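Local coordinates for protein molinate hydrolase (PDB 4UB9) that hydrolyses the thiocarbamate pesticide molinate, probably at a carbon-nitrogen bond, as a zinc-binding member of the amidohydrolase family, at residues Asn290-Ile293 / Leu299-His302; Glu317-Lys322 / Val359-Ala364. All coordinates share one frame; numbering follows the deposited sequence.

Contact 1. Residues Asn290-Ile293 / Leu299-His302; sequences NTAI and LMIH
M300 reaches from strand 299-301 to helix 286-294 and sets its sulfur against two neighbouring helix residues. M300 SD lies 3.8 Å from A292 CB. The same M300 SD is 3.8 Å from I293 CG1, so the thioether rests on both carbons at once. A292 directs its methyl at the strand. I293 meets M300 differently: the two side chains cross at about a right angle, and the CG1 methylene of I293 does the touching. The M300 chain runs extended from CA to SD (chi2 175°). It then bends at chi3 (-69°), which leaves M300 CE 4.1 Å from I293 CG1.

The two segments belong to a beta-alpha-beta unit: strand 279-282, helix 286-294 and strand 299-301. The strands are parallel and the helix packs on them, as in a TIM barrel. T281 of the first strand touches both A292 and M300, while L319 of helix 313-322 touches both I293 and M300. Two residues beyond M300, H302 binds the zinc ion through NE2, together with H282. The M300 side chain itself is about 11 Å from the metal.

With an alanine in place of M300, a gap is likely to open beside A292 and I293, with no sulfur to bridge them.

All three touching residues are buried, and no hydrogen bond crosses between the segments. The backbone of M300 instead pairs with W325 and E327. Helix and strand are therefore held here by shape and dispersion, to which the polarisable sulfur is likely to contribute.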
loop_
_atom_site.group_PDB
_atom_site.type_symbol
_atom_site.label_atom_id
_atom_site.label_comp_id
_atom_site.label_asym_id
_atom_site.label_seq_id
_atom_site.Cartn_x
_atom_site.Cartn_y
_atom_site.Cartn_z
ATOM N N ASN A 290 25.191 -16.346 -18.622
ATOM C CA ASN A 290 26.386 -16.334 -19.446
ATOM C C ASN A 290 27.571 -15.791 -18.670
ATOM O O ASN A 290 28.662 -16.321 -18.724
ATOM C CB ASN A 290 26.190 -15.499 -20.706
ATOM C CG ASN A 290 27.427 -15.512 -21.588
ATOM O OD1 ASN A 290 27.780 -16.528 -22.179
ATOM N ND2 ASN A 290 28.099 -14.365 -21.677
ATOM N N THR A 291 27.330 -14.717 -17.938
ATOM C CA THR A 291 28.401 -14.069 -17.150
ATOM C C THR A 291 28.947 -15.011 -16.107
ATOM O O THR A 291 30.148 -15.064 -15.853
ATOM C CB THR A 291 27.878 -12.772 -16.523
ATOM O OG1 THR A 291 27.629 -11.816 -17.568
ATOM C CG2 THR A 291 28.840 -12.191 -15.548
ATOM N N ALA A 292 28.050 -15.774 -15.496
ATOM C CA ALA A 292 28.471 -16.730 -14.479
ATOM C C ALA A 292 29.353 -17.846 -15.087
ATOM O O ALA A 292 30.344 -18.303 -14.501
ATOM C CB ALA A 292 27.274 -17.329 -13.799
ATOM N N ILE A 293 28.937 -18.296 -16.232
ATOM C CA ILE A 293 29.660 -19.332 -16.960
ATOM C C ILE A 293 31.070 -18.853 -17.321
ATOM O O ILE A 293 32.055 -19.550 -17.131
ATOM C CB ILE A 293 28.902 -19.684 -18.249
ATOM C CG1 ILE A 293 27.673 -20.530 -17.912
ATOM C CG2 ILE A 293 29.790 -20.486 -19.190
ATOM C CD1 ILE A 293 26.688 -20.650 -19.048
ATOM N N LEU A 299 29.341 -23.475 -8.898
ATOM C CA LEU A 299 27.955 -23.855 -8.899
ATOM C C LEU A 299 27.082 -22.649 -9.182
ATOM O O LEU A 299 27.159 -21.636 -8.509
ATOM C CB LEU A 299 27.567 -24.525 -7.578
ATOM C CG LEU A 299 26.108 -25.014 -7.530
ATOM C CD1 LEU A 299 25.849 -26.095 -8.564
ATOM C CD2 LEU A 299 25.790 -25.532 -6.146
ATOM N N MET A 300 26.193 -22.818 -10.142
ATOM C CA MET A 300 25.264 -21.781 -10.543
ATOM C C MET A 300 23.837 -22.069 -10.034
ATOM O O MET A 300 23.135 -22.953 -10.530
ATOM C CB MET A 300 25.310 -21.652 -12.062
ATOM C CG MET A 300 26.674 -21.140 -12.499
ATOM S SD MET A 300 26.895 -21.083 -14.270
ATOM C CE MET A 300 26.921 -22.843 -14.599
ATOM N N ILE A 301 23.406 -21.279 -9.062
ATOM C CA ILE A 301 22.101 -21.457 -8.433
ATOM C C ILE A 301 20.967 -20.980 -9.351
ATOM O O ILE A 301 21.056 -19.941 -10.011
ATOM C CB ILE A 301 22.025 -20.766 -7.089
ATOM C CG1 ILE A 301 23.180 -21.200 -6.197
ATOM C CG2 ILE A 301 20.712 -21.055 -6.387
ATOM C CD1 ILE A 301 23.203 -22.669 -5.829
ATOM N N HIS A 302 19.932 -21.794 -9.405
ATOM C CA HIS A 302 18.746 -21.623 -10.292
ATOM C C HIS A 302 19.106 -21.117 -11.669
ATOM O O HIS A 302 18.645 -20.095 -12.136
ATOM C CB HIS A 302 17.545 -20.912 -9.650
ATOM C CG HIS A 302 17.864 -19.635 -8.963
ATOM N ND1 HIS A 302 18.307 -18.513 -9.630
ATOM C CD2 HIS A 302 17.702 -19.262 -7.670
ATOM C CE1 HIS A 302 18.474 -17.527 -8.766
ATOM N NE2 HIS A 302 18.111 -17.951 -7.571
#

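Contact 2. Residues Glu317-Lys322 / Val359-Ala364; sequences EKLLEK and VRMIKA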
loop_
_atom_site.group_PDB
_atom_site.type_symbol
_atom_site.label_atom_id
_atom_site.label_comp_id
_atom_site.label_asym_id
_atom_site.label_seq_id
_atom_site.Cartn_x
_atom_site.Cartn_y
_atom_site.Cartn_z
ATOM N N GLU A 317 25.839 -25.304 -24.921
ATOM C CA GLU A 317 27.126 -25.853 -25.424
ATOM C C GLU A 317 28.331 -25.435 -24.593
ATOM O O GLU A 317 29.222 -26.230 -24.316
ATOM C CB GLU A 317 27.333 -25.487 -26.890
ATOM C CG GLU A 317 26.541 -26.396 -27.824
ATOM C CD GLU A 317 26.208 -25.677 -29.135
ATOM O OE1 GLU A 317 25.203 -26.042 -29.769
ATOM O OE2 GLU A 317 26.945 -24.731 -29.527
ATOM N N LYS A 318 28.309 -24.214 -24.100
ATOM C CA LYS A 318 29.342 -23.800 -23.132
ATOM C C LYS A 318 29.331 -24.633 -21.847
ATOM O O LYS A 318 30.377 -24.922 -21.270
ATOM C CB LYS A 318 29.177 -22.357 -22.725
ATOM C CG LYS A 318 29.455 -21.358 -23.813
ATOM C CD LYS A 318 29.638 -19.968 -23.223
ATOM C CE LYS A 318 29.565 -18.881 -24.282
ATOM N NZ LYS A 318 30.029 -17.588 -23.691
ATOM N N LEU A 319 28.141 -24.973 -21.377
ATOM C CA LEU A 319 28.031 -25.741 -20.146
ATOM C C LEU A 319 28.639 -27.128 -20.357
ATOM O O LEU A 319 29.330 -27.677 -19.479
ATOM C CB LEU A 319 26.566 -25.888 -19.709
ATOM C CG LEU A 319 25.908 -24.638 -19.120
ATOM C CD1 LEU A 319 24.408 -24.822 -18.963
ATOM C CD2 LEU A 319 26.508 -24.282 -17.774
ATOM N N LEU A 320 28.342 -27.696 -21.505
ATOM C CA LEU A 320 28.858 -29.023 -21.871
ATOM C C LEU A 320 30.368 -28.976 -22.047
ATOM O O LEU A 320 31.103 -29.753 -21.466
ATOM C CB LEU A 320 28.219 -29.500 -23.162
ATOM C CG LEU A 320 26.736 -29.865 -22.985
ATOM C CD1 LEU A 320 26.092 -30.101 -24.338
ATOM C CD2 LEU A 320 26.519 -31.069 -22.067
ATOM N N GLU A 321 30.823 -27.994 -22.795
ATOM C CA GLU A 321 32.226 -27.876 -23.102
ATOM C C GLU A 321 33.030 -27.631 -21.808
ATOM O O GLU A 321 34.027 -28.258 -21.589
ATOM C CB GLU A 321 32.412 -26.760 -24.158
ATOM C CG GLU A 321 33.786 -26.695 -24.810
ATOM C CD GLU A 321 34.761 -25.778 -24.076
ATOM O OE1 GLU A 321 34.338 -24.717 -23.540
ATOM O OE2 GLU A 321 35.971 -26.120 -24.032
ATOM N N LYS A 322 32.588 -26.706 -20.963
ATOM C CA LYS A 322 33.317 -26.362 -19.707
ATOM C C LYS A 322 33.027 -27.318 -18.583
ATOM O O LYS A 322 33.748 -27.378 -17.623
ATOM C CB LYS A 322 33.017 -24.941 -19.255
ATOM C CG LYS A 322 33.712 -23.879 -20.098
ATOM C CD LYS A 322 32.962 -22.556 -20.150
ATOM C CE LYS A 322 33.837 -21.407 -20.671
ATOM N NZ LYS A 322 34.507 -20.755 -19.496
ATOM N N VAL A 359 13.839 -28.866 -19.108
ATOM C CA VAL A 359 13.707 -30.025 -19.968
ATOM C C VAL A 359 14.903 -30.152 -20.912
ATOM O O VAL A 359 15.461 -31.237 -21.084
ATOM C CB VAL A 359 12.415 -29.949 -20.813
ATOM C CG1 VAL A 359 12.433 -31.011 -21.926
ATOM C CG2 VAL A 359 11.190 -30.170 -19.957
ATOM N N ARG A 360 15.240 -29.040 -21.556
ATOM C CA ARG A 360 16.347 -29.006 -22.518
ATOM C C ARG A 360 17.693 -29.233 -21.846
ATOM O O ARG A 360 18.581 -29.871 -22.420
ATOM C CB ARG A 360 16.350 -27.719 -23.292
ATOM C CG ARG A 360 15.137 -27.618 -24.206
ATOM C CD ARG A 360 15.002 -26.232 -24.825
ATOM N NE ARG A 360 16.271 -25.824 -25.419
ATOM C CZ ARG A 360 16.834 -24.632 -25.334
ATOM N NH1 ARG A 360 16.286 -23.628 -24.655
ATOM N NH2 ARG A 360 17.983 -24.463 -25.920
ATOM N N MET A 361 17.837 -28.788 -20.609
ATOM C CA MET A 361 19.072 -29.030 -19.909
ATOM C C MET A 361 19.263 -30.520 -19.636
ATOM O O MET A 361 20.373 -31.061 -19.702
ATOM C CB MET A 361 19.111 -28.256 -18.611
ATOM C CG MET A 361 19.086 -26.773 -18.837
ATOM S SD MET A 361 20.712 -26.002 -18.964
ATOM C CE MET A 361 21.208 -26.052 -17.224
ATOM N N ILE A 362 18.191 -31.148 -19.213
ATOM C CA ILE A 362 18.209 -32.553 -18.874
ATOM C C ILE A 362 18.547 -33.330 -20.136
ATOM O O ILE A 362 19.408 -34.188 -20.122
ATOM C CB ILE A 362 16.836 -33.006 -18.336
ATOM C CG1 ILE A 362 16.651 -32.555 -16.891
ATOM C CG2 ILE A 362 16.664 -34.541 -18.414
ATOM C CD1 ILE A 362 15.195 -32.419 -16.468
ATOM N N LYS A 363 17.830 -33.007 -21.199
ATOM C CA LYS A 363 17.957 -33.664 -22.480
ATOM C C LYS A 363 19.346 -33.533 -23.061
ATOM O O LYS A 363 19.899 -34.481 -23.577
ATOM C CB LYS A 363 16.930 -33.108 -23.480
ATOM C CG LYS A 363 17.014 -33.742 -24.867
ATOM C CD LYS A 363 16.991 -35.286 -24.798
ATOM C CE LYS A 363 17.983 -35.994 -25.735
ATOM N NZ LYS A 363 17.313 -36.560 -26.938
ATOM N N ALA A 364 19.947 -32.378 -22.911
ATOM C CA ALA A 364 21.322 -32.197 -23.385
ATOM C C ALA A 364 22.364 -32.833 -22.470
ATOM O O ALA A 364 23.535 -32.840 -22.778
ATOM C CB ALA A 364 21.623 -30.720 -23.575
#
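The flat group here is the backbone carbonyl of A364, met by the branched end of L320. L320 CD2 lies beyond the oxygen, 3.5 Å from A364 O, and is tilted out of the carbonyl plane toward the side that carries A364 CB. L320 CD1 is farther, at 4.1 Å from A364 O.

This is helix-to-helix packing in an amidohydrolase of the TIM-barrel clan, between helix 313-322 and residues 359-364, which lie on helix 353-363. It has a partly exposed portion at L320 and A364 and a buried one at L319 and M361. V366 follows in the next loop and touches both L320 and M361. On the buried side, S326 of strand 326-328 touches L319 and M361.

The L319 and M361 pair is wholly apolar, and no hydrogen bond joins the two segments. L319 and M361 cross at about a right angle. M361 is bent twice, at chi2 (-92°) and chi3 (-74°), so its thioether end turns toward the leucine. One methyl branch of L319 receives it: L319 CD1 is 3.9 Å from M361 SD and 3.8 Å from M361 CE.

In the fold
From the N terminus, contact 1 comes first. It closes the short turn from helix 286-294 into strand 299-301. The chain then enters helix 313-322, where contact 2 opens. Contact 2 closes a longer excursion through strand 326-328 and helices 333-341 and 347-350, ending at helix 353-363. The two closures are in series and neither nest nor cross. They still meet in space through helix 313-322. L319 CD2 lies 3.5 Å from M300 CE, and K318 NZ probably hydrogen-bonds N290 OD1 at 2.9 Å. Helices 286-294, 313-322 and 353-363 are thus joined on the same side of the chain's centre.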